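Local coordinates for protein yeast glycogen phosphorylase (Saccharomyces cerevisiae, PDB 1YGP) that belongs to the carbohydrate phosphorylase family, has the two-domain GT-B architecture and carries a pyridoxal-5'-phosphate molecule, at residues Ala338-Ile343 with Val361-Asn366; Lys90-Thr93 with Lys97-Tyr100; Val375-Val380 with Thr397-Tyr402. All blocks are in the same frame, centred on the assembly; numbering follows the deposited sequence.

Contact 1. Residues Ala338-Ile343 with Val361-Asn366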
loop_
_atom_site.group_PDB
_atom_site.type_symbol
_atom_site.label_atom_id
_atom_site.label_comp_id
_atom_site.label_asym_id
_atom_site.label_seq_id
_atom_site.Cartn_x
_atom_site.Cartn_y
_atom_site.Cartn_z
ATOM N N ALA A 338 11.985 -0.078 19.055
ATOM C CA ALA A 338 10.547 -0.263 19.020
ATOM C C ALA A 338 10.131 -1.573 19.689
ATOM O O ALA A 338 9.252 -1.596 20.556
ATOM C CB ALA A 338 10.105 -0.271 17.588
ATOM N N SER A 339 10.804 -2.667 19.364
ATOM C CA SER A 339 10.538 -3.946 19.979
ATOM C C SER A 339 10.769 -3.923 21.479
ATOM O O SER A 339 9.909 -4.382 22.232
ATOM C CB SER A 339 11.426 -4.970 19.343
ATOM O OG SER A 339 11.132 -5.069 17.958
ATOM N N LEU A 340 11.866 -3.365 21.991
ATOM C CA LEU A 340 12.058 -3.309 23.434
ATOM C C LEU A 340 10.971 -2.470 24.065
ATOM O O LEU A 340 10.396 -2.864 25.076
ATOM C CB LEU A 340 13.395 -2.712 23.779
ATOM C CG LEU A 340 14.329 -3.641 24.497
ATOM C CD1 LEU A 340 13.682 -4.104 25.768
ATOM C CD2 LEU A 340 14.598 -4.871 23.663
ATOM N N HIS A 341 10.599 -1.361 23.430
ATOM C CA HIS A 341 9.540 -0.505 23.923
ATOM C C HIS A 341 8.242 -1.266 24.113
ATOM O O HIS A 341 7.540 -1.085 25.119
ATOM C CB HIS A 341 9.300 0.623 22.951
ATOM C CG HIS A 341 8.264 1.628 23.414
ATOM N ND1 HIS A 341 6.983 1.442 23.708
ATOM C CD2 HIS A 341 8.528 2.967 23.580
ATOM C CE1 HIS A 341 6.460 2.599 24.036
ATOM N NE2 HIS A 341 7.398 3.503 23.957
ATOM N N ASP A 342 7.885 -2.062 23.107
ATOM C CA ASP A 342 6.646 -2.811 23.143
ATOM C C ASP A 342 6.779 -3.899 24.215
ATOM O O ASP A 342 5.833 -4.108 24.977
ATOM C CB ASP A 342 6.405 -3.350 21.724
ATOM C CG ASP A 342 5.035 -3.963 21.510
ATOM O OD1 ASP A 342 4.053 -3.529 22.087
ATOM O OD2 ASP A 342 4.922 -4.910 20.750
ATOM N N ILE A 343 7.971 -4.494 24.379
ATOM C CA ILE A 343 8.233 -5.510 25.393
ATOM C C ILE A 343 8.168 -4.894 26.790
ATOM O O ILE A 343 7.654 -5.555 27.679
ATOM C CB ILE A 343 9.621 -6.137 25.083
ATOM C CG1 ILE A 343 9.447 -7.048 23.875
ATOM C CG2 ILE A 343 10.207 -6.888 26.286
ATOM C CD1 ILE A 343 10.769 -7.352 23.145
ATOM N N VAL A 361 10.518 -12.049 31.435
ATOM C CA VAL A 361 10.814 -11.856 30.030
ATOM C C VAL A 361 12.055 -12.639 29.653
ATOM O O VAL A 361 13.045 -12.527 30.367
ATOM C CB VAL A 361 11.047 -10.356 29.759
ATOM C CG1 VAL A 361 11.365 -10.116 28.299
ATOM C CG2 VAL A 361 9.803 -9.581 30.079
ATOM N N ALA A 362 12.074 -13.396 28.556
ATOM C CA ALA A 362 13.288 -14.056 28.070
ATOM C C ALA A 362 13.533 -13.487 26.670
ATOM O O ALA A 362 12.638 -13.638 25.839
ATOM C CB ALA A 362 13.056 -15.547 27.957
ATOM N N ILE A 363 14.609 -12.799 26.296
ATOM C CA ILE A 363 14.755 -12.278 24.941
ATOM C C ILE A 363 15.921 -13.008 24.294
ATOM O O ILE A 363 17.045 -13.006 24.830
ATOM C CB ILE A 363 15.038 -10.726 24.925
ATOM C CG1 ILE A 363 14.013 -9.940 25.758
ATOM C CG2 ILE A 363 14.992 -10.247 23.461
ATOM C CD1 ILE A 363 14.181 -8.400 25.745
ATOM N N GLN A 364 15.696 -13.636 23.139
ATOM C CA GLN A 364 16.754 -14.375 22.464
ATOM C C GLN A 364 17.364 -13.570 21.327
ATOM O O GLN A 364 16.657 -13.069 20.454
ATOM C CB GLN A 364 16.194 -15.675 21.919
ATOM C CG GLN A 364 17.278 -16.644 21.486
ATOM C CD GLN A 364 18.175 -17.114 22.620
ATOM O OE1 GLN A 364 17.729 -17.614 23.643
ATOM N NE2 GLN A 364 19.482 -17.006 22.518
ATOM N N LEU A 365 18.670 -13.425 21.278
ATOM C CA LEU A 365 19.265 -12.644 20.232
ATOM C C LEU A 365 19.638 -13.662 19.190
ATOM O O LEU A 365 20.540 -14.494 19.402
ATOM C CB LEU A 365 20.505 -11.925 20.732
ATOM C CG LEU A 365 20.434 -11.037 21.976
ATOM C CD1 LEU A 365 21.625 -10.119 21.866
ATOM C CD2 LEU A 365 19.177 -10.168 22.065
ATOM N N ASN A 366 18.895 -13.697 18.085
ATOM C CA ASN A 366 19.271 -14.621 17.040
ATOM C C ASN A 366 20.378 -13.936 16.247
ATOM O O ASN A 366 20.140 -13.065 15.410
ATOM C CB ASN A 366 18.065 -14.926 16.181
ATOM C CG ASN A 366 18.412 -15.930 15.089
ATOM O OD1 ASN A 366 19.265 -16.814 15.253
ATOM N ND2 ASN A 366 17.800 -15.816 13.915
#
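Leu340 and Ile343 of helix 322-350 lie over Val361 and Ile363, where the long helix covers a parallel portion of the large mixed sheet, the Rossmann-like core of the first GT-B domain. Helix and strand run nearly antiparallel, 165° apart, with their axes 11.7 Å from each other at closest approach. That spacing is bridged by aliphatic branches alone, and no hydrogen bond crosses it. The backbones come nearest at the start of the strand (Ile343 CA to Val361 CA 8.3 Å), where both side chains turn into the interface and the nearby ring of Tyr100 packs against both; the larger share of the burial falls to Ile343 and Ile363. The extended outer chain of Ile363 (chi2 -177°) carries CD1 up to the helix, while Leu340, whose CB points along the interface and not into it, brings CD2 round to meet it. Against this buried aliphatic group stands His341, exposed on the helix; its neighbour Asp342 is buried, and its OD2 forms salt bridges with Arg278 and Arg346. Back at the interface, Ile363 CD1 serves two partners, Leu340 CD2 at 4.1 Å and Ile343 CG2 at 4.3 Å, and the same Ile343 CG2 lies 4.0 Å from Val361 CG1.

Contact 2. Residues Lys90-Thr93 with Lys97-Tyr100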
loop_
_atom_site.group_PDB
_atom_site.type_symbol
_atom_site.label_atom_id
_atom_site.label_comp_id
_atom_site.label_asym_id
_atom_site.label_seq_id
_atom_site.Cartn_x
_atom_site.Cartn_y
_atom_site.Cartn_z
ATOM N N LYS A 90 -5.369 -15.231 27.016
ATOM C CA LYS A 90 -4.969 -16.252 27.983
ATOM C C LYS A 90 -3.651 -15.824 28.615
ATOM O O LYS A 90 -3.575 -15.675 29.830
ATOM C CB LYS A 90 -4.824 -17.603 27.284
ATOM C CG LYS A 90 -4.106 -18.699 28.076
ATOM C CD LYS A 90 -4.291 -20.057 27.413
ATOM C CE LYS A 90 -3.738 -20.044 25.988
ATOM N NZ LYS A 90 -4.141 -21.215 25.219
ATOM N N PHE A 91 -2.637 -15.488 27.827
ATOM C CA PHE A 91 -1.352 -15.086 28.357
ATOM C C PHE A 91 -1.497 -13.843 29.218
ATOM O O PHE A 91 -0.945 -13.857 30.316
ATOM C CB PHE A 91 -0.400 -14.856 27.202
ATOM C CG PHE A 91 -0.208 -16.101 26.324
ATOM C CD1 PHE A 91 -0.459 -17.395 26.797
ATOM C CD2 PHE A 91 0.266 -15.944 25.020
ATOM C CE1 PHE A 91 -0.235 -18.494 25.975
ATOM C CE2 PHE A 91 0.487 -17.059 24.211
ATOM C CZ PHE A 91 0.237 -18.333 24.683
ATOM N N THR A 92 -2.278 -12.822 28.846
ATOM C CA THR A 92 -2.524 -11.672 29.703
ATOM C C THR A 92 -3.149 -12.100 31.037
ATOM O O THR A 92 -2.671 -11.735 32.118
ATOM C CB THR A 92 -3.443 -10.693 28.961
ATOM O OG1 THR A 92 -2.774 -10.322 27.764
ATOM C CG2 THR A 92 -3.718 -9.421 29.753
ATOM N N THR A 93 -4.180 -12.927 30.997
ATOM C CA THR A 93 -4.835 -13.415 32.188
ATOM C C THR A 93 -3.926 -14.315 33.001
ATOM O O THR A 93 -4.024 -14.294 34.225
ATOM C CB THR A 93 -6.109 -14.145 31.733
ATOM O OG1 THR A 93 -7.020 -13.098 31.392
ATOM C CG2 THR A 93 -6.687 -15.108 32.745
ATOM N N LYS A 97 5.959 -16.537 32.001
ATOM C CA LYS A 97 7.173 -15.925 31.477
ATOM C C LYS A 97 7.054 -16.050 29.951
ATOM O O LYS A 97 6.572 -17.076 29.446
ATOM C CB LYS A 97 8.407 -16.678 31.963
ATOM C CG LYS A 97 9.704 -16.018 31.553
ATOM C CD LYS A 97 10.911 -16.755 32.067
ATOM C CE LYS A 97 12.072 -15.815 31.829
ATOM N NZ LYS A 97 13.326 -16.405 32.237
ATOM N N ARG A 98 7.461 -15.026 29.217
ATOM C CA ARG A 98 7.320 -14.992 27.782
ATOM C C ARG A 98 8.692 -14.932 27.156
ATOM O O ARG A 98 9.670 -14.451 27.741
ATOM C CB ARG A 98 6.538 -13.763 27.332
ATOM C CG ARG A 98 5.116 -13.707 27.837
ATOM C CD ARG A 98 4.307 -12.672 27.071
ATOM N NE ARG A 98 3.102 -12.373 27.827
ATOM C CZ ARG A 98 1.928 -12.095 27.275
ATOM N NH1 ARG A 98 1.736 -12.071 25.954
ATOM N NH2 ARG A 98 0.919 -11.799 28.088
ATOM N N VAL A 99 8.731 -15.403 25.920
ATOM C CA VAL A 99 9.949 -15.484 25.139
ATOM C C VAL A 99 9.821 -14.450 24.029
ATOM O O VAL A 99 8.760 -14.378 23.410
ATOM C CB VAL A 99 10.070 -16.873 24.535
ATOM C CG1 VAL A 99 11.362 -16.966 23.758
ATOM C CG2 VAL A 99 10.000 -17.909 25.620
ATOM N N TYR A 100 10.813 -13.634 23.723
ATOM C CA TYR A 100 10.727 -12.705 22.623
ATOM C C TYR A 100 11.933 -13.137 21.808
ATOM O O TYR A 100 13.049 -13.340 22.314
ATOM C CB TYR A 100 10.835 -11.277 23.142
ATOM C CG TYR A 100 9.560 -10.854 23.860
ATOM C CD1 TYR A 100 8.361 -10.678 23.162
ATOM C CD2 TYR A 100 9.589 -10.619 25.231
ATOM C CE1 TYR A 100 7.203 -10.266 23.832
ATOM C CE2 TYR A 100 8.442 -10.206 25.909
ATOM C CZ TYR A 100 7.251 -10.029 25.208
ATOM O OH TYR A 100 6.113 -9.610 25.890
#
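Phe91 and Arg98 form the closest backbone pair, with their CA atoms 8.7 Å apart, where helix 65-94 reaches its last turn and a short connection turns the chain into strand 98-102. The gap is spanned by one long side chain. Arg98 is extended from CG to NE, and its guanidinium lays one face over Phe91 CB, which stands 3.3 Å above the plane towards the rim and 3.6 Å from Arg98 CZ. Arg98 NH2 also comes within 3.4 Å of Phe91 C. Thr92 OG1 lies in the guanidinium plane at its edge, 4.0 Å from Arg98 NH2, but no hydrogen bond joins them; the hydroxyl is instead bonded to Gln88 O, one turn earlier. The Phe91 side chain also packs on Pro183, Asn273 and Val878. A bound phosphate ion, probably from the crystallisation liquor, sits about 5 Å from the Thr92 side chain. Since Thr92 N and Arg98 NH2 are both donors, their proximity is no bond. With no hydrogen bond between the segments, the guanidinium meets the helix mainly through the carbon at its face, and its N-H groups make no bond to residues 90-93; Arg346 of helix 322-350 also touches Arg98.

Contact 3. Residues Val375-Val380 with Thr397-Tyr402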
loop_
_atom_site.group_PDB
_atom_site.type_symbol
_atom_site.label_atom_id
_atom_site.label_comp_id
_atom_site.label_asym_id
_atom_site.label_seq_id
_atom_site.Cartn_x
_atom_site.Cartn_y
_atom_site.Cartn_z
ATOM N N VAL A 375 21.960 -2.725 25.247
ATOM C CA VAL A 375 22.344 -1.364 25.557
ATOM C C VAL A 375 21.124 -0.465 25.725
ATOM O O VAL A 375 21.131 0.508 26.475
ATOM C CB VAL A 375 23.248 -0.890 24.420
ATOM C CG1 VAL A 375 23.766 0.500 24.686
ATOM C CG2 VAL A 375 24.454 -1.778 24.339
ATOM N N GLU A 376 20.065 -0.734 24.965
ATOM C CA GLU A 376 18.817 -0.004 25.044
ATOM C C GLU A 376 18.054 -0.339 26.327
ATOM O O GLU A 376 17.560 0.612 26.950
ATOM C CB GLU A 376 17.995 -0.345 23.812
ATOM C CG GLU A 376 16.559 0.167 23.771
ATOM C CD GLU A 376 16.371 1.675 23.655
ATOM O OE1 GLU A 376 17.325 2.403 23.396
ATOM O OE2 GLU A 376 15.234 2.118 23.813
ATOM N N LEU A 377 17.942 -1.608 26.783
ATOM C CA LEU A 377 17.230 -1.894 28.014
ATOM C C LEU A 377 18.003 -1.198 29.118
ATOM O O LEU A 377 17.386 -0.489 29.916
ATOM C CB LEU A 377 17.150 -3.394 28.307
ATOM C CG LEU A 377 16.371 -3.847 29.570
ATOM C CD1 LEU A 377 15.019 -3.157 29.637
ATOM C CD2 LEU A 377 16.188 -5.351 29.545
ATOM N N GLN A 378 19.336 -1.248 29.133
ATOM C CA GLN A 378 20.095 -0.524 30.146
ATOM C C GLN A 378 19.794 0.976 30.076
ATOM O O GLN A 378 19.492 1.584 31.112
ATOM C CB GLN A 378 21.577 -0.784 29.936
ATOM C CG GLN A 378 22.492 -0.168 30.966
ATOM C CD GLN A 378 22.366 -0.693 32.381
ATOM O OE1 GLN A 378 21.544 -1.541 32.720
ATOM N NE2 GLN A 378 23.221 -0.195 33.263
ATOM N N ARG A 379 19.803 1.565 28.864
ATOM C CA ARG A 379 19.461 2.958 28.684
ATOM C C ARG A 379 18.078 3.291 29.243
ATOM O O ARG A 379 17.971 4.264 29.998
ATOM C CB ARG A 379 19.471 3.350 27.207
ATOM C CG ARG A 379 19.229 4.859 27.027
ATOM C CD ARG A 379 19.134 5.374 25.594
ATOM N NE ARG A 379 17.938 4.894 24.934
ATOM C CZ ARG A 379 16.772 5.505 25.098
ATOM N NH1 ARG A 379 16.646 6.599 25.855
ATOM N NH2 ARG A 379 15.689 4.952 24.572
ATOM N N VAL A 380 17.002 2.544 28.984
ATOM C CA VAL A 380 15.716 3.004 29.470
ATOM C C VAL A 380 15.638 2.791 30.966
ATOM O O VAL A 380 15.138 3.696 31.650
ATOM C CB VAL A 380 14.519 2.287 28.789
ATOM C CG1 VAL A 380 14.696 2.411 27.303
ATOM C CG2 VAL A 380 14.442 0.833 29.111
ATOM N N THR A 397 21.376 -8.483 32.217
ATOM C CA THR A 397 22.169 -9.694 32.210
ATOM C C THR A 397 21.331 -10.954 32.304
ATOM O O THR A 397 21.460 -11.909 31.539
ATOM C CB THR A 397 23.117 -9.478 33.367
ATOM O OG1 THR A 397 24.039 -8.505 32.879
ATOM C CG2 THR A 397 23.776 -10.739 33.888
ATOM N N LYS A 398 20.405 -10.959 33.239
ATOM C CA LYS A 398 19.551 -12.100 33.394
ATOM C C LYS A 398 18.459 -12.182 32.338
ATOM O O LYS A 398 17.881 -13.253 32.199
ATOM C CB LYS A 398 18.972 -12.047 34.782
ATOM C CG LYS A 398 19.982 -12.564 35.767
ATOM C CD LYS A 398 19.306 -12.588 37.127
ATOM C CE LYS A 398 19.622 -11.398 38.038
ATOM N NZ LYS A 398 20.929 -11.570 38.652
ATOM N N THR A 399 18.196 -11.151 31.534
ATOM C CA THR A 399 17.143 -11.182 30.528
ATOM C C THR A 399 17.629 -11.736 29.195
ATOM O O THR A 399 16.870 -12.394 28.494
ATOM C CB THR A 399 16.579 -9.749 30.327
ATOM O OG1 THR A 399 16.101 -9.266 31.583
ATOM C CG2 THR A 399 15.433 -9.726 29.320
ATOM N N PHE A 400 18.866 -11.541 28.772
ATOM C CA PHE A 400 19.294 -11.966 27.443
ATOM C C PHE A 400 20.043 -13.280 27.308
ATOM O O PHE A 400 20.663 -13.803 28.253
ATOM C CB PHE A 400 20.157 -10.877 26.834
ATOM C CG PHE A 400 19.370 -9.588 26.665
ATOM C CD1 PHE A 400 18.499 -9.451 25.584
ATOM C CD2 PHE A 400 19.486 -8.564 27.613
ATOM C CE1 PHE A 400 17.747 -8.290 25.463
ATOM C CE2 PHE A 400 18.725 -7.409 27.479
ATOM C CZ PHE A 400 17.857 -7.271 26.409
ATOM N N ALA A 401 19.955 -13.847 26.109
ATOM C CA ALA A 401 20.756 -14.985 25.716
ATOM C C ALA A 401 21.057 -14.791 24.231
ATOM O O ALA A 401 20.220 -14.290 23.467
ATOM C CB ALA A 401 19.997 -16.281 25.894
ATOM N N TYR A 402 22.225 -15.227 23.776
ATOM C CA TYR A 402 22.713 -15.013 22.425
ATOM C C TYR A 402 22.952 -16.315 21.657
ATOM O O TYR A 402 23.687 -17.177 22.155
ATOM C CB TYR A 402 23.969 -14.190 22.638
ATOM C CG TYR A 402 24.980 -14.091 21.516
ATOM C CD1 TYR A 402 24.598 -13.603 20.272
ATOM C CD2 TYR A 402 26.313 -14.433 21.753
ATOM C CE1 TYR A 402 25.538 -13.441 19.264
ATOM C CE2 TYR A 402 27.263 -14.271 20.734
ATOM C CZ TYR A 402 26.862 -13.774 19.497
ATOM O OH TYR A 402 27.772 -13.597 18.477
#
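Leu377 CD2 reaches the ring of Phe400 and carries nearly the whole contact, lying 3.9 Å from Phe400 CE2 and almost as near to CZ. The methyl approaches the ring obliquely, and the two side chains are inclined to each other. Thr399 adds a looser touch, with its OG1 4.4 Å from the same Leu377 CD2; that hydroxyl is bonded to Ile395 O within its own helix. Leu377 CG is anti to the backbone N (chi1 -178°), which carries the branch away from helix 372-384 towards Phe400. Around this first shell, Val396 and Phe357 also pack on Leu377, while Ile363 and Leu365 from the neighbouring strand pack on Phe400. The backbone of Phe400 is bonded to His479 on its other neighbour, strand 478-483. Farther out, Arg379 forms a side-on salt bridge with Glu376, NE to OE1 at 3.0 Å and NH2 to OE2 at 3.0 Å; OE1 lies in the guanidinium plane, although NE meets it from above the carboxylate plane. Tyr333 OH of helix 322-350 also bonds to OE1. Strand 361-366 leads through helices 372-384 and 389-399 to the adjacent parallel strand 400-404, a beta-alpha-beta crossover with two helices in its connection, as in the Rossmann-like domains of the GT-B fold.

Along the chain, contact 2 comes first, followed by contact 1 and then contact 3, each closing before the next opens. All three reach the same mixed sheet, in which strands 98-102, 361-366 and 400-404 are parallel neighbours in that order. Strand 361-366 is therefore the shared element: probable backbone hydrogen bonds join Ala362 N to Arg98 O on one flank and Leu365 N to Ala401 O on the other. The centre of contact 1 is about 13 Å from that of contact 2 and about 9 Å from that of contact 3. Contacts 2 and 3 do not touch: their centres are about 19 Å apart and their nearest atoms about 6 Å. Together they record how helices 65-94, 322-350 and 372-384 pack against neighbouring strands of one Rossmann-like GT-B sheet.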